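Local coordinates for protein precorrin-2 dehydrogenase (Bacillus megaterium, PDB 3DFZ) that catalyses the NAD-dependent dehydrogenation of precorrin-2 to sirohydrochlorin, a precursor of both siroheme and anaerobically made adenosylcobalamin, at residues Leu182-Arg192 with Glu214-Tyr222. Residues are numbered along the deposited sequence; the frame is centred on the assembly and turned at random.
Sequences LIHRLNVSKSR and EFLQQIEKY
Ile219 rests its CD1 methyl against both Leu182 and Ile183, lying 3.8 Å from Leu182 CB and 4.0 Å from Ile183 CG1, and crosses both side chains at about a right angle. With chi1 at 62°, CG1 of Ile219 is flanked by both backbone neighbours of CA, and the extended chi2 then carries CD1 onto this pair. One turn back, Phe215 turns a ring edge to Ile183, whose CD1 is 4.2 Å from both CE2 and CZ. At the more exposed border, the bent chain of Glu220 brings OE2 to 3.8 Å from Leu182 CD1, a plain van der Waals contact between a carboxylate oxygen and a methyl.

In the loop that follows helix 168-184, Leu186 packs against the last modelled residue: its CG is 3.7 Å from Tyr222 CB, while its CD1 rests near the carbonyl oxygen of Ile219. Shortening Leu186 to an alanine is likely to leave Tyr222 CB without this apolar partner and open a gap beside Ile219. Val188 CG2 meets the Tyr222 ring at its edge, and the Arg192 guanidinium stands obliquely to that ring, its plane turned 65° from it, with NH1 4.0 Å from Tyr222 OH.

Around these contacts, Lys193 NZ bonds to the carbonyl oxygens of Leu186 and Val188, tying the connecting loop to helix 190-199, while Ser189 N-caps that helix through a weak bond from Arg192 N. Leu196 touches both Ile183 and Phe215, and Phe175 of helix 168-184 touches Phe215. The apolar contacts thus join the end of the modelled chain, after helix 209-218, to the link between helices 168-184 and 190-199 in the helical SirC C-terminal domain, away from the predicted NAD site.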
loop_
_atom_site.group_PDB
_atom_site.type_symbol
_atom_site.label_atom_id
_atom_site.label_comp_id
_atom_site.label_asym_id
_atom_site.label_seq_id
_atom_site.Cartn_x
_atom_site.Cartn_y
_atom_site.Cartn_z
ATOM N N LEU B 182 13.795 7.683 23.297
ATOM C CA LEU B 182 14.645 8.489 24.173
ATOM C C LEU B 182 14.865 9.914 23.678
ATOM O O LEU B 182 15.050 10.812 24.476
ATOM C CB LEU B 182 15.986 7.799 24.457
ATOM C CG LEU B 182 15.957 6.515 25.305
ATOM C CD1 LEU B 182 17.352 5.939 25.490
ATOM C CD2 LEU B 182 15.274 6.762 26.665
ATOM N N ILE B 183 14.846 10.112 22.367
ATOM C CA ILE B 183 15.109 11.426 21.766
ATOM C C ILE B 183 13.861 12.325 21.816
ATOM O O ILE B 183 13.974 13.540 21.957
ATOM C CB ILE B 183 15.702 11.273 20.314
ATOM C CG1 ILE B 183 17.130 10.693 20.403
ATOM C CG2 ILE B 183 15.662 12.593 19.541
ATOM C CD1 ILE B 183 17.706 10.121 19.121
ATOM N N HIS B 184 12.688 11.703 21.711
ATOM C CA HIS B 184 11.393 12.385 21.744
ATOM C C HIS B 184 11.138 13.115 23.073
ATOM O O HIS B 184 10.500 14.172 23.098
ATOM C CB HIS B 184 10.275 11.370 21.469
ATOM C CG HIS B 184 8.891 11.940 21.548
ATOM N ND1 HIS B 184 8.285 12.572 20.480
ATOM C CD2 HIS B 184 7.990 11.959 22.558
ATOM C CE1 HIS B 184 7.073 12.963 20.834
ATOM N NE2 HIS B 184 6.869 12.605 22.090
ATOM N N ARG B 185 11.644 12.558 24.166
ATOM C CA ARG B 185 11.401 13.111 25.494
ATOM C C ARG B 185 12.686 13.722 26.091
ATOM O O ARG B 185 12.861 13.806 27.316
ATOM C CB ARG B 185 10.783 12.039 26.419
ATOM C CG ARG B 185 9.807 11.081 25.737
ATOM C CD ARG B 185 9.128 10.161 26.727
ATOM N NE ARG B 185 7.826 10.695 27.115
ATOM C CZ ARG B 185 6.653 10.228 26.684
ATOM N NH1 ARG B 185 6.592 9.181 25.862
ATOM N NH2 ARG B 185 5.527 10.813 27.088
ATOM N N LEU B 186 13.581 14.146 25.208
ATOM C CA LEU B 186 14.734 14.956 25.581
ATOM C C LEU B 186 14.334 16.426 25.667
ATOM O O LEU B 186 13.553 16.924 24.853
ATOM C CB LEU B 186 15.860 14.792 24.554
ATOM C CG LEU B 186 17.119 13.984 24.904
ATOM C CD1 LEU B 186 16.938 12.992 26.054
ATOM C CD2 LEU B 186 17.688 13.303 23.646
ATOM N N ASN B 187 14.870 17.121 26.662
ATOM C CA ASN B 187 14.581 18.537 26.814
ATOM C C ASN B 187 15.650 19.346 26.090
ATOM O O ASN B 187 16.406 20.122 26.687
ATOM C CB ASN B 187 14.397 18.905 28.289
ATOM C CG ASN B 187 13.165 18.225 28.907
ATOM O OD1 ASN B 187 12.028 18.494 28.506
ATOM N ND2 ASN B 187 13.394 17.333 29.875
ATOM N N VAL B 188 15.686 19.112 24.780
ATOM C CA VAL B 188 16.636 19.697 23.853
ATOM C C VAL B 188 15.809 20.139 22.632
ATOM O O VAL B 188 14.667 19.706 22.472
ATOM C CB VAL B 188 17.747 18.653 23.508
ATOM C CG1 VAL B 188 17.415 17.851 22.242
ATOM C CG2 VAL B 188 19.114 19.309 23.413
ATOM N N SER B 189 16.371 21.000 21.788
ATOM C CA SER B 189 15.636 21.595 20.659
ATOM C C SER B 189 15.188 20.607 19.582
ATOM O O SER B 189 15.724 19.499 19.473
ATOM C CB SER B 189 16.465 22.710 20.011
ATOM O OG SER B 189 17.802 22.304 19.749
ATOM N N LYS B 190 14.207 21.027 18.784
ATOM C CA LYS B 190 13.713 20.256 17.635
ATOM C C LYS B 190 14.828 19.951 16.623
ATOM O O LYS B 190 14.899 18.846 16.065
ATOM C CB LYS B 190 12.544 20.995 16.946
ATOM C CG LYS B 190 12.468 20.828 15.411
ATOM C CD LYS B 190 11.500 19.719 14.980
ATOM C CE LYS B 190 12.102 18.830 13.881
ATOM N NZ LYS B 190 12.910 17.706 14.474
ATOM N N SER B 191 15.687 20.937 16.387
ATOM C CA SER B 191 16.759 20.789 15.422
ATOM C C SER B 191 17.849 19.875 15.964
ATOM O O SER B 191 18.537 19.213 15.189
ATOM C CB SER B 191 17.329 22.155 15.039
ATOM O OG SER B 191 18.605 22.013 14.443
ATOM N N ARG B 192 18.028 19.858 17.284
ATOM C CA ARG B 192 18.945 18.895 17.895
ATOM C C ARG B 192 18.402 17.464 17.771
ATOM O O ARG B 192 19.163 16.547 17.482
ATOM C CB ARG B 192 19.265 19.242 19.360
ATOM C CG ARG B 192 20.624 19.914 19.572
ATOM C CD ARG B 192 21.753 18.895 19.824
ATOM N NE ARG B 192 22.053 18.054 18.653
ATOM C CZ ARG B 192 23.008 17.123 18.606
ATOM N NH1 ARG B 192 23.787 16.893 19.658
ATOM N NH2 ARG B 192 23.194 16.427 17.494
ATOM N N GLU B 214 27.163 2.925 22.721
ATOM C CA GLU B 214 27.764 4.222 23.062
ATOM C C GLU B 214 26.870 5.417 22.717
ATOM O O GLU B 214 26.983 6.456 23.355
ATOM C CB GLU B 214 29.130 4.396 22.382
ATOM C CG GLU B 214 30.152 3.370 22.804
ATOM C CD GLU B 214 31.557 3.618 22.273
ATOM O OE1 GLU B 214 31.756 4.345 21.244
ATOM O OE2 GLU B 214 32.472 3.070 22.918
ATOM N N PHE B 215 26.040 5.282 21.683
ATOM C CA PHE B 215 25.082 6.327 21.324
ATOM C C PHE B 215 23.920 6.382 22.319
ATOM O O PHE B 215 23.490 7.476 22.706
ATOM C CB PHE B 215 24.513 6.137 19.919
ATOM C CG PHE B 215 23.571 7.232 19.515
ATOM C CD1 PHE B 215 24.066 8.471 19.091
ATOM C CD2 PHE B 215 22.189 7.052 19.605
ATOM C CE1 PHE B 215 23.183 9.505 18.733
ATOM C CE2 PHE B 215 21.318 8.065 19.258
ATOM C CZ PHE B 215 21.812 9.300 18.825
ATOM N N LEU B 216 23.431 5.204 22.731
ATOM C CA LEU B 216 22.416 5.104 23.787
ATOM C C LEU B 216 22.896 5.784 25.060
ATOM O O LEU B 216 22.148 6.563 25.649
ATOM C CB LEU B 216 22.035 3.642 24.097
ATOM C CG LEU B 216 21.289 2.919 22.983
ATOM C CD1 LEU B 216 21.317 1.405 23.183
ATOM C CD2 LEU B 216 19.842 3.459 22.837
ATOM N N GLN B 217 24.137 5.487 25.469
ATOM C CA GLN B 217 24.755 6.109 26.637
ATOM C C GLN B 217 24.845 7.627 26.470
ATOM O O GLN B 217 24.648 8.373 27.421
ATOM C CB GLN B 217 26.181 5.568 26.867
ATOM C CG GLN B 217 26.305 4.074 27.187
ATOM C CD GLN B 217 27.748 3.668 27.532
ATOM O OE1 GLN B 217 28.262 4.014 28.607
ATOM N NE2 GLN B 217 28.408 2.945 26.611
ATOM N N GLN B 218 25.176 8.069 25.261
ATOM C CA GLN B 218 25.341 9.483 24.956
ATOM C C GLN B 218 24.053 10.297 25.132
ATOM O O GLN B 218 24.067 11.363 25.748
ATOM C CB GLN B 218 25.886 9.654 23.544
ATOM C CG GLN B 218 25.713 11.048 22.967
ATOM C CD GLN B 218 26.242 11.150 21.568
ATOM O OE1 GLN B 218 26.984 10.271 21.114
ATOM N NE2 GLN B 218 25.882 12.240 20.866
ATOM N N ILE B 219 22.950 9.786 24.590
ATOM C CA ILE B 219 21.652 10.462 24.693
ATOM C C ILE B 219 21.027 10.342 26.084
ATOM O O ILE B 219 19.901 10.779 26.305
ATOM C CB ILE B 219 20.662 10.042 23.562
ATOM C CG1 ILE B 219 20.340 8.538 23.609
ATOM C CG2 ILE B 219 21.206 10.489 22.211
ATOM C CD1 ILE B 219 19.319 8.062 22.557
ATOM N N GLU B 220 21.776 9.775 27.026
ATOM C CA GLU B 220 21.335 9.697 28.419
ATOM C C GLU B 220 21.592 11.010 29.145
ATOM O O GLU B 220 20.724 11.492 29.862
ATOM C CB GLU B 220 22.010 8.525 29.138
ATOM C CG GLU B 220 21.444 7.153 28.746
ATOM C CD GLU B 220 20.159 6.807 29.499
ATOM O OE1 GLU B 220 20.153 6.878 30.766
ATOM O OE2 GLU B 220 19.164 6.462 28.817
ATOM N N LYS B 221 22.779 11.584 28.916
ATOM C CA LYS B 221 23.228 12.875 29.473
ATOM C C LYS B 221 22.262 14.068 29.281
ATOM O O LYS B 221 22.232 14.997 30.101
ATOM C CB LYS B 221 24.598 13.221 28.866
ATOM C CG LYS B 221 25.129 14.627 29.153
ATOM C CD LYS B 221 26.203 14.649 30.248
ATOM C CE LYS B 221 27.022 15.935 30.128
ATOM N NZ LYS B 221 28.307 15.896 30.861
ATOM N N TYR B 222 21.495 14.046 28.195
ATOM C CA TYR B 222 20.569 15.136 27.869
ATOM C C TYR B 222 19.254 15.060 28.674
ATOM O O TYR B 222 18.957 14.053 29.338
ATOM C CB TYR B 222 20.274 15.146 26.362
ATOM C CG TYR B 222 21.498 15.122 25.467
ATOM C CD1 TYR B 222 22.362 14.025 25.463
ATOM C CD2 TYR B 222 21.781 16.190 24.603
ATOM C CE1 TYR B 222 23.487 13.993 24.645
ATOM C CE2 TYR B 222 22.903 16.165 23.765
ATOM C CZ TYR B 222 23.754 15.057 23.795
ATOM O OH TYR B 222 24.873 15.007 22.992
#